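Local coordinates for protein N-acetylgalactosaminyltransferase 7 (PDB 6IWR) that is a human glycosyltransferase that joins a GT-A type domain to a C-terminal ricin-type beta-trefoil lectin domain, at residues Lys56-Thr61 with Lys260-Cys265; Glu144-Ser149 with Leu254-Ser259; Val472-Ile477 with Asn508-Ile513; Glu476-Glu481 with Lys588-Asn593. All coordinates share one frame; numbering follows the deposited sequence.

Interaction 1 of 4, residues Lys56-Thr61 with Lys260-Cys265; sequences KPQTFT and KDRTIC
D261 OD1, in the turn against which Q58 rests, is gripped twice by T263: by its backbone N at 2.9 Å on the anti side of the carboxylate, and by OG1 at 2.7 Å on the syn side. The first bond makes an Asx turn, and the type I turn D261-I264 that contains it directs R262 toward 56-61. The R262 chain bends at chi3 (-51°), which places NE, and beyond it NH2 meets K56 O edge-on at 2.6 Å, a bent and weak hydrogen bond. Q58 reaches across with its CG 3.6 Å from K260 O, and one water donates to both F60 O and K260 O. The other guanidinium nitrogens hold acids: NE pairs with E335 and NH1 with E341, while K56 NZ pairs with E337. Arginine suits this place because it can serve a backbone carbonyl and two carboxylates together. The like charges of K56 NZ and R262 NH1, 7.0 Å apart, are thus probably offset by that acidic cluster.

Interaction 2 of 4, residues Glu144-Ser149 with Leu254-Ser259; sequences ENLLTS and LVAPIS
L147 lays its CD2 methyl against S259, 3.5 Å from OG, and the same branch reaches on to I258 CG2. Its CB meanwhile packs on V255 CG1 at 3.9 Å. V255 divides its two methyls between L147 and S149: with CG1 anti to the backbone N (chi1 -177°), CG2 is left to face S149 OG, whose hydroxyl bonds to Y251. L146 adds a third apolar touch, its CD2 lying 3.7 Å from A256 CA, consistent with the small side chain of A256. Serine suits position 259 because S259 OG turns back to donate to V255 O at 2.6 Å. The same hydroxyl also takes a weak, long bond from L147 N. V255 O receives S259 N as well, from the opposite face of its plane. P257 has no N-H to offer, in keeping with the kink of the helix here. A loop running into strand 149-155 is thereby packed on helix 251-260, which also touches strands 236-240 and 264-274: an alpha/beta layering typical of the GT-A fold.

Interaction 3 of 4, residues Val472-Ile477 with Asn508-Ile513; sequences VDWGEI and NQLFRI
G475 and F511 form the tight centre of this antiparallel pairing, exchanging two backbone bonds: G475 N to F511 O at 2.8 Å and F511 N to G475 O at 2.7 Å. The backbone angles of G475 (phi 142°, psi -163°) would jam a side chain against the preceding carbonyl, hence glycine. W474 and R512 follow as a non-hydrogen-bonded pair with CB atoms 3.8 Å apart, and I513 N then reaches D473 O. Near the corner, I477 CD1 packs 3.7 Å from F511 CB, the two side chains crossing at about a right angle; this apolar pair, covered also by L519 and M591, belongs to the interior of the beta-trefoil. L510 CD1 approaches the edge of the W474 ring, while P425 and Q428 also touch the indole.

The V472 end is solvent-exposed yet still closely packed. V472 and D473 together face I513 in a classic beta bulge; V472 N bonds I513 O, and the side chains lie side by side with V472 CB 3.5 Å from I513 CG2. The other end is looser. The chains stay together as far as E476, whose CA-H points at Q509 O (CA to O 3.2 Å), but direct N-H bonds give way to a water at I477. That water bridges I477 N and Q509 O, so both buried polar groups have a partner there.

Interaction 4 of 4, residues Glu476-Glu481 with Lys588-Asn593; sequences EIRGFE and KWEMNN
N592 ND2 donates to E476 OE1 at 2.8 Å, meeting the anti lone pair nearly within its own amide plane. That oxygen also receives R478 NE at 2.6 Å, from above the carboxylate plane, while R478 NH1 donates, at a longer 3.3 Å, to the syn lone pair of E476 OE2: a side-on salt bridge along one strand. R478 NH2 goes to T482 O, giving each nitrogen of the guanidinium an acceptor. The backbone satisfies itself between antiparallel strands: R478 and E590 exchange two bonds of 2.9 Å, and N592 N reaches E476 O. Strands 476-479 and 589-592, from the two ends of the lectin sequence, close the beta-trefoil on itself. On its inner side I477 CG2 rests 3.7 Å from W589 CE3, with M591 CE beside I477 CG1; tryptophan offers I477 a broad apolar ring while its one N-H is met by L566 O. Beyond the strand, F480 N donates to K588 O at 3.0 Å from above the carbonyl plane, and R568 gives that same oxygen a second donor.

How the interactions relate
The four contacts form two pairs, one on each side of the chain's centre. Interactions 1 and 2 lie in the glycosyltransferase part, centres about 10 Å apart: helix 251-260 leads directly into the turn of interaction 1, and I264 O lies 3.5 Å from I258 CG1. Interactions 3 and 4 lie in the beta-trefoil, centres about 9 Å apart. They share E476 and I477, because the 472-477 chain turns at G475 from pairing with 511-514 to pairing with 589-592; F511 and M591 meet between them. Between the pairs the separation is large, interaction 2 being about 59 Å from interaction 4 between centres. None of the four includes a bond to the manganese ion.

Interaction 1 of 4, residues Lys56-Thr61 with Lys260-Cys265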
loop_
_atom_site.group_PDB
_atom_site.type_symbol
_atom_site.label_atom_id
_atom_site.label_comp_id
_atom_site.label_asym_id
_atom_site.label_seq_id
_atom_site.Cartn_x
_atom_site.Cartn_y
_atom_site.Cartn_z
ATOM N N LYS A 56 -44.494 20.543 -2.136
ATOM C CA LYS A 56 -45.194 21.677 -2.727
ATOM C C LYS A 56 -45.250 21.500 -4.245
ATOM O O LYS A 56 -44.324 20.945 -4.838
ATOM C CB LYS A 56 -44.503 22.989 -2.327
ATOM C CG LYS A 56 -44.597 23.330 -0.837
ATOM C CD LYS A 56 -43.885 24.607 -0.503
ATOM C CE LYS A 56 -44.001 24.957 0.973
ATOM N NZ LYS A 56 -43.277 26.236 1.391
ATOM N N PRO A 57 -46.329 21.907 -4.902
ATOM C CA PRO A 57 -46.498 21.567 -6.326
ATOM C C PRO A 57 -45.639 22.438 -7.232
ATOM O O PRO A 57 -45.192 23.525 -6.859
ATOM C CB PRO A 57 -47.985 21.839 -6.571
ATOM C CG PRO A 57 -48.262 22.987 -5.608
ATOM C CD PRO A 57 -47.523 22.578 -4.360
ATOM N N GLN A 58 -45.425 21.947 -8.454
ATOM C CA GLN A 58 -44.732 22.748 -9.455
ATOM C C GLN A 58 -45.575 23.950 -9.860
ATOM O O GLN A 58 -46.732 23.813 -10.271
ATOM C CB GLN A 58 -44.391 21.913 -10.688
ATOM C CG GLN A 58 -43.662 22.673 -11.783
ATOM C CD GLN A 58 -42.181 22.794 -11.516
ATOM O OE1 GLN A 58 -41.544 23.801 -11.853
ATOM N NE2 GLN A 58 -41.615 21.757 -10.923
ATOM N N THR A 59 -44.987 25.131 -9.738
ATOM C CA THR A 59 -45.622 26.375 -10.139
ATOM C C THR A 59 -44.967 26.992 -11.365
ATOM O O THR A 59 -45.643 27.634 -12.172
ATOM C CB THR A 59 -45.572 27.361 -8.974
ATOM O OG1 THR A 59 -44.309 28.028 -8.965
ATOM C CG2 THR A 59 -45.702 26.610 -7.678
ATOM N N PHE A 60 -43.662 26.790 -11.495
ATOM C CA PHE A 60 -42.874 27.151 -12.666
ATOM C C PHE A 60 -43.303 26.312 -13.871
ATOM O O PHE A 60 -43.386 25.083 -13.780
ATOM C CB PHE A 60 -41.406 26.866 -12.306
ATOM C CG PHE A 60 -40.413 27.795 -12.903
ATOM C CD1 PHE A 60 -40.152 29.033 -12.316
ATOM C CD2 PHE A 60 -39.697 27.420 -14.025
ATOM C CE1 PHE A 60 -39.208 29.916 -12.865
ATOM C CE2 PHE A 60 -38.758 28.275 -14.571
ATOM C CZ PHE A 60 -38.509 29.535 -13.989
ATOM N N THR A 61 -43.562 26.949 -15.010
ATOM C CA THR A 61 -43.768 26.200 -16.251
ATOM C C THR A 61 -42.458 26.159 -17.034
ATOM O O THR A 61 -41.877 27.209 -17.308
ATOM C CB THR A 61 -44.862 26.816 -17.122
ATOM O OG1 THR A 61 -45.976 27.215 -16.311
ATOM C CG2 THR A 61 -45.316 25.817 -18.200
ATOM N N LYS A 260 -38.301 21.795 -15.188
ATOM C CA LYS A 260 -39.599 21.181 -15.507
ATOM C C LYS A 260 -40.283 20.729 -14.229
ATOM O O LYS A 260 -41.500 20.875 -14.081
ATOM C CB LYS A 260 -39.496 19.988 -16.487
ATOM C CG LYS A 260 -40.364 20.172 -17.784
ATOM C CD LYS A 260 -41.233 18.973 -18.400
ATOM C CE LYS A 260 -42.290 19.485 -19.548
ATOM N NZ LYS A 260 -42.022 19.610 -21.108
ATOM N N ASP A 261 -39.500 20.265 -13.258
ATOM C CA ASP A 261 -40.019 19.431 -12.174
ATOM C C ASP A 261 -39.121 19.596 -10.953
ATOM O O ASP A 261 -37.998 19.086 -10.940
ATOM C CB ASP A 261 -40.072 17.976 -12.636
ATOM C CG ASP A 261 -40.545 17.019 -11.558
ATOM O OD1 ASP A 261 -40.571 17.360 -10.353
ATOM O OD2 ASP A 261 -40.882 15.883 -11.931
ATOM N N ARG A 262 -39.627 20.267 -9.916
ATOM C CA ARG A 262 -38.821 20.633 -8.758
ATOM C C ARG A 262 -38.385 19.443 -7.907
ATOM O O ARG A 262 -37.514 19.625 -7.044
ATOM C CB ARG A 262 -39.592 21.606 -7.881
ATOM C CG ARG A 262 -40.978 21.114 -7.523
ATOM C CD ARG A 262 -41.713 22.170 -6.751
ATOM N NE ARG A 262 -40.858 22.591 -5.662
ATOM C CZ ARG A 262 -40.895 22.064 -4.443
ATOM N NH1 ARG A 262 -40.049 22.486 -3.498
ATOM N NH2 ARG A 262 -41.799 21.123 -4.173
ATOM N N THR A 263 -38.997 18.259 -8.077
ATOM C CA THR A 263 -38.605 17.065 -7.335
ATOM C C THR A 263 -37.560 16.243 -8.072
ATOM O O THR A 263 -37.266 15.120 -7.656
ATOM C CB THR A 263 -39.814 16.163 -7.034
ATOM O OG1 THR A 263 -40.369 15.682 -8.262
ATOM C CG2 THR A 263 -40.877 16.892 -6.227
ATOM N N ILE A 264 -37.029 16.749 -9.168
ATOM C CA ILE A 264 -35.904 16.093 -9.814
ATOM C C ILE A 264 -34.630 16.655 -9.218
ATOM O O ILE A 264 -34.511 17.865 -8.985
ATOM C CB ILE A 264 -35.953 16.288 -11.339
ATOM C CG1 ILE A 264 -37.281 15.755 -11.879
ATOM C CG2 ILE A 264 -34.766 15.614 -12.025
ATOM C CD1 ILE A 264 -37.407 15.834 -13.374
ATOM N N CYS A 265 -33.697 15.770 -8.908
ATOM C CA CYS A 265 -32.366 16.154 -8.471
ATOM C C CYS A 265 -31.378 15.684 -9.524
ATOM O O CYS A 265 -31.457 14.552 -10.009
ATOM C CB CYS A 265 -32.049 15.565 -7.102
ATOM S SG CYS A 265 -30.345 15.561 -6.645
HETATM O O HOH W 1 -42.796 22.645 -15.402
#

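Interaction 2 of 4, residues Glu144-Ser149 with Leu254-Ser259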
loop_
_atom_site.group_PDB
_atom_site.type_symbol
_atom_site.label_atom_id
_atom_site.label_comp_id
_atom_site.label_asym_id
_atom_site.label_seq_id
_atom_site.Cartn_x
_atom_site.Cartn_y
_atom_site.Cartn_z
ATOM N N GLU A 144 -34.219 28.899 -21.683
ATOM C CA GLU A 144 -33.716 30.184 -21.133
ATOM C C GLU A 144 -34.467 30.606 -19.909
ATOM O O GLU A 144 -34.120 31.541 -19.248
ATOM C CB GLU A 144 -33.794 31.345 -22.125
ATOM C CG GLU A 144 -32.926 31.225 -23.344
ATOM C CD GLU A 144 -33.681 31.438 -24.626
ATOM O OE1 GLU A 144 -34.898 31.277 -24.644
ATOM O OE2 GLU A 144 -33.046 31.760 -25.636
ATOM N N ASN A 145 -35.456 29.812 -19.592
ATOM C CA ASN A 145 -36.466 30.038 -18.614
ATOM C C ASN A 145 -36.049 29.349 -17.311
ATOM O O ASN A 145 -36.855 29.101 -16.440
ATOM C CB ASN A 145 -37.711 29.415 -19.203
ATOM C CG ASN A 145 -38.931 29.734 -18.445
ATOM O OD1 ASN A 145 -39.037 30.777 -17.848
ATOM N ND2 ASN A 145 -39.873 28.842 -18.472
ATOM N N LEU A 146 -34.769 29.023 -17.218
ATOM C CA LEU A 146 -34.188 28.233 -16.158
ATOM C C LEU A 146 -34.167 28.883 -14.797
ATOM O O LEU A 146 -34.210 30.088 -14.677
ATOM C CB LEU A 146 -32.757 27.893 -16.530
ATOM C CG LEU A 146 -32.503 27.258 -17.884
ATOM C CD1 LEU A 146 -31.145 27.670 -18.418
ATOM C CD2 LEU A 146 -32.606 25.755 -17.765
ATOM N N LEU A 147 -34.125 28.055 -13.769
ATOM C CA LEU A 147 -33.971 28.503 -12.399
ATOM C C LEU A 147 -32.590 29.084 -12.173
ATOM O O LEU A 147 -31.637 28.668 -12.790
ATOM C CB LEU A 147 -34.134 27.324 -11.453
ATOM C CG LEU A 147 -35.449 26.853 -10.841
ATOM C CD1 LEU A 147 -36.643 27.674 -11.246
ATOM C CD2 LEU A 147 -35.694 25.391 -11.126
ATOM N N THR A 148 -32.479 30.042 -11.271
ATOM C CA THR A 148 -31.174 30.527 -10.835
ATOM C C THR A 148 -30.532 29.540 -9.849
ATOM O O THR A 148 -31.181 28.627 -9.342
ATOM C CB THR A 148 -31.315 31.889 -10.179
ATOM O OG1 THR A 148 -32.099 31.752 -8.985
ATOM C CG2 THR A 148 -32.003 32.871 -11.130
ATOM N N SER A 149 -29.244 29.725 -9.551
ATOM C CA SER A 149 -28.580 28.797 -8.641
ATOM C C SER A 149 -27.597 29.489 -7.708
ATOM O O SER A 149 -26.892 30.434 -8.095
ATOM C CB SER A 149 -27.830 27.685 -9.409
ATOM O OG SER A 149 -28.738 26.868 -10.125
ATOM N N LEU A 254 -27.898 20.765 -16.737
ATOM C CA LEU A 254 -28.038 20.346 -15.345
ATOM C C LEU A 254 -29.290 20.927 -14.695
ATOM O O LEU A 254 -29.960 20.252 -13.903
ATOM C CB LEU A 254 -26.799 20.754 -14.552
ATOM C CG LEU A 254 -26.689 20.257 -13.110
ATOM C CD1 LEU A 254 -26.187 18.849 -13.069
ATOM C CD2 LEU A 254 -25.769 21.135 -12.346
ATOM N N VAL A 255 -29.628 22.179 -15.000
ATOM C CA VAL A 255 -30.792 22.782 -14.358
ATOM C C VAL A 255 -32.080 22.696 -15.180
ATOM O O VAL A 255 -33.163 23.027 -14.668
ATOM C CB VAL A 255 -30.464 24.240 -14.003
ATOM C CG1 VAL A 255 -31.621 24.879 -13.272
ATOM C CG2 VAL A 255 -29.217 24.275 -13.148
ATOM N N ALA A 256 -32.018 22.270 -16.425
ATOM C CA ALA A 256 -33.262 22.133 -17.176
ATOM C C ALA A 256 -34.200 21.129 -16.520
ATOM O O ALA A 256 -35.371 21.466 -16.278
ATOM C CB ALA A 256 -32.958 21.766 -18.635
ATOM N N PRO A 257 -33.778 19.915 -16.189
ATOM C CA PRO A 257 -34.752 18.962 -15.627
ATOM C C PRO A 257 -35.397 19.461 -14.341
ATOM O O PRO A 257 -36.614 19.303 -14.170
ATOM C CB PRO A 257 -33.935 17.676 -15.427
ATOM C CG PRO A 257 -32.541 17.985 -15.872
ATOM C CD PRO A 257 -32.464 19.327 -16.476
ATOM N N ILE A 258 -34.633 20.106 -13.451
ATOM C CA ILE A 258 -35.212 20.635 -12.212
ATOM C C ILE A 258 -36.230 21.727 -12.508
ATOM O O ILE A 258 -37.189 21.921 -11.755
ATOM C CB ILE A 258 -34.110 21.164 -11.274
ATOM C CG1 ILE A 258 -32.983 20.133 -11.152
ATOM C CG2 ILE A 258 -34.687 21.522 -9.917
ATOM C CD1 ILE A 258 -31.786 20.653 -10.451
ATOM N N SER A 259 -36.042 22.454 -13.604
ATOM C CA SER A 259 -36.978 23.510 -13.964
ATOM C C SER A 259 -38.300 22.955 -14.499
ATOM O O SER A 259 -39.340 23.588 -14.312
ATOM C CB SER A 259 -36.325 24.455 -14.973
ATOM O OG SER A 259 -35.034 24.871 -14.526
#

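Interaction 3 of 4, residues Val472-Ile477 with Asn508-Ile513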
loop_
_atom_site.group_PDB
_atom_site.type_symbol
_atom_site.label_atom_id
_atom_site.label_comp_id
_atom_site.label_asym_id
_atom_site.label_seq_id
_atom_site.Cartn_x
_atom_site.Cartn_y
_atom_site.Cartn_z
ATOM N N VAL A 472 -23.496 -17.878 8.945
ATOM C CA VAL A 472 -23.592 -18.876 10.009
ATOM C C VAL A 472 -23.061 -18.303 11.315
ATOM O O VAL A 472 -23.716 -18.389 12.361
ATOM C CB VAL A 472 -22.848 -20.175 9.638
ATOM C CG1 VAL A 472 -22.927 -21.149 10.807
ATOM C CG2 VAL A 472 -23.440 -20.802 8.399
ATOM N N ASP A 473 -21.880 -17.696 11.269
ATOM C CA ASP A 473 -21.228 -17.134 12.438
ATOM C C ASP A 473 -20.249 -16.067 11.953
ATOM O O ASP A 473 -19.906 -16.005 10.766
ATOM C CB ASP A 473 -20.539 -18.245 13.238
ATOM C CG ASP A 473 -20.417 -17.930 14.714
ATOM O OD1 ASP A 473 -20.363 -16.745 15.075
ATOM O OD2 ASP A 473 -20.344 -18.889 15.518
ATOM N N TRP A 474 -19.821 -15.202 12.872
ATOM C CA TRP A 474 -18.860 -14.164 12.528
ATOM C C TRP A 474 -18.063 -13.815 13.776
ATOM O O TRP A 474 -18.501 -14.054 14.903
ATOM C CB TRP A 474 -19.548 -12.913 11.953
ATOM C CG TRP A 474 -20.468 -12.244 12.933
ATOM C CD1 TRP A 474 -21.773 -12.558 13.191
ATOM C CD2 TRP A 474 -20.139 -11.170 13.807
ATOM N NE1 TRP A 474 -22.283 -11.739 14.165
ATOM C CE2 TRP A 474 -21.296 -10.877 14.566
ATOM C CE3 TRP A 474 -18.976 -10.422 14.026
ATOM C CZ2 TRP A 474 -21.323 -9.862 15.529
ATOM C CZ3 TRP A 474 -19.006 -9.406 14.984
ATOM C CH2 TRP A 474 -20.175 -9.134 15.716
ATOM N N GLY A 475 -16.886 -13.242 13.563
ATOM C CA GLY A 475 -16.088 -12.744 14.665
ATOM C C GLY A 475 -14.601 -12.981 14.472
ATOM O O GLY A 475 -14.137 -13.218 13.346
ATOM N N GLU A 476 -13.844 -12.880 15.567
ATOM C CA GLU A 476 -12.483 -13.389 15.590
ATOM C C GLU A 476 -12.499 -14.908 15.409
ATOM O O GLU A 476 -13.460 -15.595 15.782
ATOM C CB GLU A 476 -11.806 -13.032 16.914
ATOM C CG GLU A 476 -12.362 -13.805 18.111
ATOM C CD GLU A 476 -11.698 -13.462 19.432
ATOM O OE1 GLU A 476 -11.990 -14.154 20.432
ATOM O OE2 GLU A 476 -10.877 -12.526 19.489
ATOM N N ILE A 477 -11.430 -15.431 14.829
ATOM C CA ILE A 477 -11.194 -16.865 14.788
ATOM C C ILE A 477 -10.016 -17.124 15.715
ATOM O O ILE A 477 -8.850 -16.967 15.334
ATOM C CB ILE A 477 -10.941 -17.377 13.369
ATOM C CG1 ILE A 477 -12.159 -17.070 12.492
ATOM C CG2 ILE A 477 -10.698 -18.880 13.400
ATOM C CD1 ILE A 477 -12.002 -17.471 11.016
ATOM N N ASN A 508 -8.800 -6.676 10.741
ATOM C CA ASN A 508 -8.102 -7.764 10.075
ATOM C C ASN A 508 -8.117 -9.071 10.860
ATOM O O ASN A 508 -7.640 -10.093 10.342
ATOM C CB ASN A 508 -6.653 -7.372 9.801
ATOM C CG ASN A 508 -6.517 -6.292 8.761
ATOM O OD1 ASN A 508 -5.423 -5.795 8.557
ATOM N ND2 ASN A 508 -7.612 -5.922 8.097
ATOM N N GLN A 509 -8.621 -9.063 12.096
ATOM C CA GLN A 509 -8.814 -10.284 12.865
ATOM C C GLN A 509 -10.276 -10.690 12.929
ATOM O O GLN A 509 -10.666 -11.449 13.826
ATOM C CB GLN A 509 -8.250 -10.123 14.268
ATOM C CG GLN A 509 -6.763 -10.131 14.303
ATOM C CD GLN A 509 -6.230 -10.120 15.713
ATOM O OE1 GLN A 509 -7.000 -10.086 16.685
ATOM N NE2 GLN A 509 -4.910 -10.176 15.843
ATOM N N LEU A 510 -11.085 -10.215 11.984
ATOM C CA LEU A 510 -12.523 -10.469 11.937
ATOM C C LEU A 510 -12.864 -11.256 10.681
ATOM O O LEU A 510 -12.380 -10.931 9.592
ATOM C CB LEU A 510 -13.289 -9.155 11.935
ATOM C CG LEU A 510 -14.785 -9.272 12.143
ATOM C CD1 LEU A 510 -15.051 -9.082 13.631
ATOM C CD2 LEU A 510 -15.559 -8.262 11.279
ATOM N N PHE A 511 -13.695 -12.282 10.828
ATOM C CA PHE A 511 -14.121 -13.092 9.690
ATOM C C PHE A 511 -15.601 -13.419 9.825
ATOM O O PHE A 511 -16.206 -13.253 10.887
ATOM C CB PHE A 511 -13.289 -14.368 9.574
ATOM C CG PHE A 511 -11.824 -14.105 9.356
ATOM C CD1 PHE A 511 -10.970 -13.898 10.441
ATOM C CD2 PHE A 511 -11.300 -14.036 8.064
ATOM C CE1 PHE A 511 -9.630 -13.637 10.238
ATOM C CE2 PHE A 511 -9.964 -13.775 7.858
ATOM C CZ PHE A 511 -9.126 -13.591 8.940
ATOM N N ARG A 512 -16.197 -13.850 8.725
ATOM C CA ARG A 512 -17.549 -14.384 8.775
ATOM C C ARG A 512 -17.601 -15.615 7.889
ATOM O O ARG A 512 -16.902 -15.700 6.875
ATOM C CB ARG A 512 -18.628 -13.355 8.341
ATOM C CG ARG A 512 -18.335 -12.681 7.026
ATOM C CD ARG A 512 -19.107 -11.399 6.849
ATOM N NE ARG A 512 -19.791 -11.434 5.572
ATOM C CZ ARG A 512 -19.256 -11.031 4.423
ATOM N NH1 ARG A 512 -18.009 -10.529 4.382
ATOM N NH2 ARG A 512 -19.980 -11.125 3.308
ATOM N N ILE A 513 -18.412 -16.584 8.294
ATOM C CA ILE A 513 -18.654 -17.777 7.498
ATOM C C ILE A 513 -20.096 -17.760 7.015
ATOM O O ILE A 513 -21.028 -17.543 7.798
ATOM C CB ILE A 513 -18.347 -19.069 8.275
ATOM C CG1 ILE A 513 -18.192 -20.224 7.290
ATOM C CG2 ILE A 513 -19.466 -19.407 9.193
ATOM C CD1 ILE A 513 -17.938 -21.506 7.956
HETATM O O HOH W 2 -9.269 -13.640 14.315
#

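Interaction 4 of 4, residues Glu476-Glu481 with Lys588-Asn593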
loop_
_atom_site.group_PDB
_atom_site.type_symbol
_atom_site.label_atom_id
_atom_site.label_comp_id
_atom_site.label_asym_id
_atom_site.label_seq_id
_atom_site.Cartn_x
_atom_site.Cartn_y
_atom_site.Cartn_z
ATOM N N GLU A 476 -13.844 -12.880 15.567
ATOM C CA GLU A 476 -12.483 -13.389 15.590
ATOM C C GLU A 476 -12.499 -14.908 15.409
ATOM O O GLU A 476 -13.460 -15.595 15.782
ATOM C CB GLU A 476 -11.806 -13.032 16.914
ATOM C CG GLU A 476 -12.362 -13.805 18.111
ATOM C CD GLU A 476 -11.698 -13.462 19.432
ATOM O OE1 GLU A 476 -11.990 -14.154 20.432
ATOM O OE2 GLU A 476 -10.877 -12.526 19.489
ATOM N N ILE A 477 -11.430 -15.431 14.829
ATOM C CA ILE A 477 -11.194 -16.865 14.788
ATOM C C ILE A 477 -10.016 -17.124 15.715
ATOM O O ILE A 477 -8.850 -16.967 15.334
ATOM C CB ILE A 477 -10.941 -17.377 13.369
ATOM C CG1 ILE A 477 -12.159 -17.070 12.492
ATOM C CG2 ILE A 477 -10.698 -18.880 13.400
ATOM C CD1 ILE A 477 -12.002 -17.471 11.016
ATOM N N ARG A 478 -10.325 -17.493 16.949
ATOM C CA ARG A 478 -9.349 -17.571 18.020
ATOM C C ARG A 478 -8.983 -19.022 18.280
ATOM O O ARG A 478 -9.824 -19.914 18.186
ATOM C CB ARG A 478 -9.908 -16.925 19.289
ATOM C CG ARG A 478 -9.030 -17.071 20.512
ATOM C CD ARG A 478 -9.796 -16.636 21.736
ATOM N NE ARG A 478 -9.946 -15.188 21.745
ATOM C CZ ARG A 478 -9.181 -14.344 22.437
ATOM N NH1 ARG A 478 -9.403 -13.032 22.361
ATOM N NH2 ARG A 478 -8.190 -14.802 23.184
ATOM N N GLY A 479 -7.715 -19.255 18.605
ATOM C CA GLY A 479 -7.287 -20.602 18.964
ATOM C C GLY A 479 -7.845 -20.999 20.321
ATOM O O GLY A 479 -7.675 -20.278 21.315
ATOM N N PHE A 480 -8.531 -22.144 20.364
ATOM C CA PHE A 480 -9.251 -22.578 21.559
ATOM C C PHE A 480 -8.347 -22.525 22.780
ATOM O O PHE A 480 -7.297 -23.176 22.815
ATOM C CB PHE A 480 -9.790 -24.003 21.356
ATOM C CG PHE A 480 -10.598 -24.533 22.526
ATOM C CD1 PHE A 480 -11.807 -23.930 22.886
ATOM C CD2 PHE A 480 -10.154 -25.642 23.265
ATOM C CE1 PHE A 480 -12.561 -24.414 23.965
ATOM C CE2 PHE A 480 -10.903 -26.139 24.358
ATOM C CZ PHE A 480 -12.108 -25.522 24.703
ATOM N N GLU A 481 -8.757 -21.748 23.784
ATOM C CA GLU A 481 -8.002 -21.644 25.032
ATOM C C GLU A 481 -6.595 -21.112 24.772
ATOM O O GLU A 481 -5.635 -21.500 25.443
ATOM C CB GLU A 481 -7.948 -22.994 25.764
ATOM C CG GLU A 481 -9.274 -23.753 25.763
ATOM C CD GLU A 481 -9.395 -24.824 26.858
ATOM O OE1 GLU A 481 -10.381 -24.749 27.644
ATOM O OE2 GLU A 481 -8.518 -25.731 26.925
ATOM N N LYS A 588 -8.249 -26.771 17.046
ATOM C CA LYS A 588 -9.460 -26.389 17.757
ATOM C C LYS A 588 -9.554 -24.875 17.774
ATOM O O LYS A 588 -8.589 -24.196 18.144
ATOM C CB LYS A 588 -9.478 -26.966 19.177
ATOM C CG LYS A 588 -10.227 -28.302 19.243
ATOM C CD LYS A 588 -9.694 -29.306 20.254
ATOM C CE LYS A 588 -9.512 -30.668 19.560
ATOM N NZ LYS A 588 -9.781 -31.848 20.427
ATOM N N TRP A 589 -10.706 -24.354 17.341
ATOM C CA TRP A 589 -10.901 -22.930 17.107
ATOM C C TRP A 589 -12.253 -22.511 17.646
ATOM O O TRP A 589 -13.196 -23.303 17.643
ATOM C CB TRP A 589 -10.888 -22.574 15.623
ATOM C CG TRP A 589 -9.683 -22.987 14.922
ATOM C CD1 TRP A 589 -9.452 -24.186 14.318
ATOM C CD2 TRP A 589 -8.515 -22.195 14.716
ATOM N NE1 TRP A 589 -8.192 -24.199 13.753
ATOM C CE2 TRP A 589 -7.599 -22.986 13.989
ATOM C CE3 TRP A 589 -8.148 -20.895 15.085
ATOM C CZ2 TRP A 589 -6.351 -22.524 13.632
ATOM C CZ3 TRP A 589 -6.911 -20.436 14.716
ATOM C CH2 TRP A 589 -6.025 -21.248 14.001
ATOM N N GLU A 590 -12.354 -21.252 18.079
ATOM C CA GLU A 590 -13.629 -20.618 18.371
ATOM C C GLU A 590 -13.855 -19.440 17.430
ATOM O O GLU A 590 -12.909 -18.816 16.929
ATOM C CB GLU A 590 -13.729 -20.123 19.826
ATOM C CG GLU A 590 -12.486 -20.161 20.677
ATOM C CD GLU A 590 -12.770 -19.728 22.118
ATOM O OE1 GLU A 590 -13.924 -19.387 22.398
ATOM O OE2 GLU A 590 -11.858 -19.734 22.976
ATOM N N MET A 591 -15.127 -19.124 17.191
ATOM C CA MET A 591 -15.480 -17.901 16.479
ATOM C C MET A 591 -16.360 -17.060 17.389
ATOM O O MET A 591 -17.527 -17.386 17.627
ATOM C CB MET A 591 -16.171 -18.181 15.146
ATOM C CG MET A 591 -16.200 -16.978 14.182
ATOM S SD MET A 591 -16.850 -17.467 12.558
ATOM C CE MET A 591 -15.980 -16.406 11.415
ATOM N N ASN A 592 -15.800 -15.971 17.873
ATOM C CA ASN A 592 -16.443 -15.122 18.858
ATOM C C ASN A 592 -16.789 -13.801 18.214
ATOM O O ASN A 592 -15.962 -13.218 17.499
ATOM C CB ASN A 592 -15.522 -14.919 20.054
ATOM C CG ASN A 592 -15.008 -16.211 20.572
ATOM O OD1 ASN A 592 -15.798 -17.083 20.892
ATOM N ND2 ASN A 592 -13.686 -16.385 20.594
ATOM N N ASN A 593 -18.010 -13.348 18.451
ATOM C CA ASN A 593 -18.385 -12.020 17.992
ATOM C C ASN A 593 -17.505 -10.994 18.664
ATOM O O ASN A 593 -17.275 -11.042 19.875
ATOM C CB ASN A 593 -19.845 -11.695 18.304
ATOM C CG ASN A 593 -20.815 -12.599 17.595
ATOM O OD1 ASN A 593 -21.931 -12.776 18.067
ATOM N ND2 ASN A 593 -20.397 -13.191 16.476
#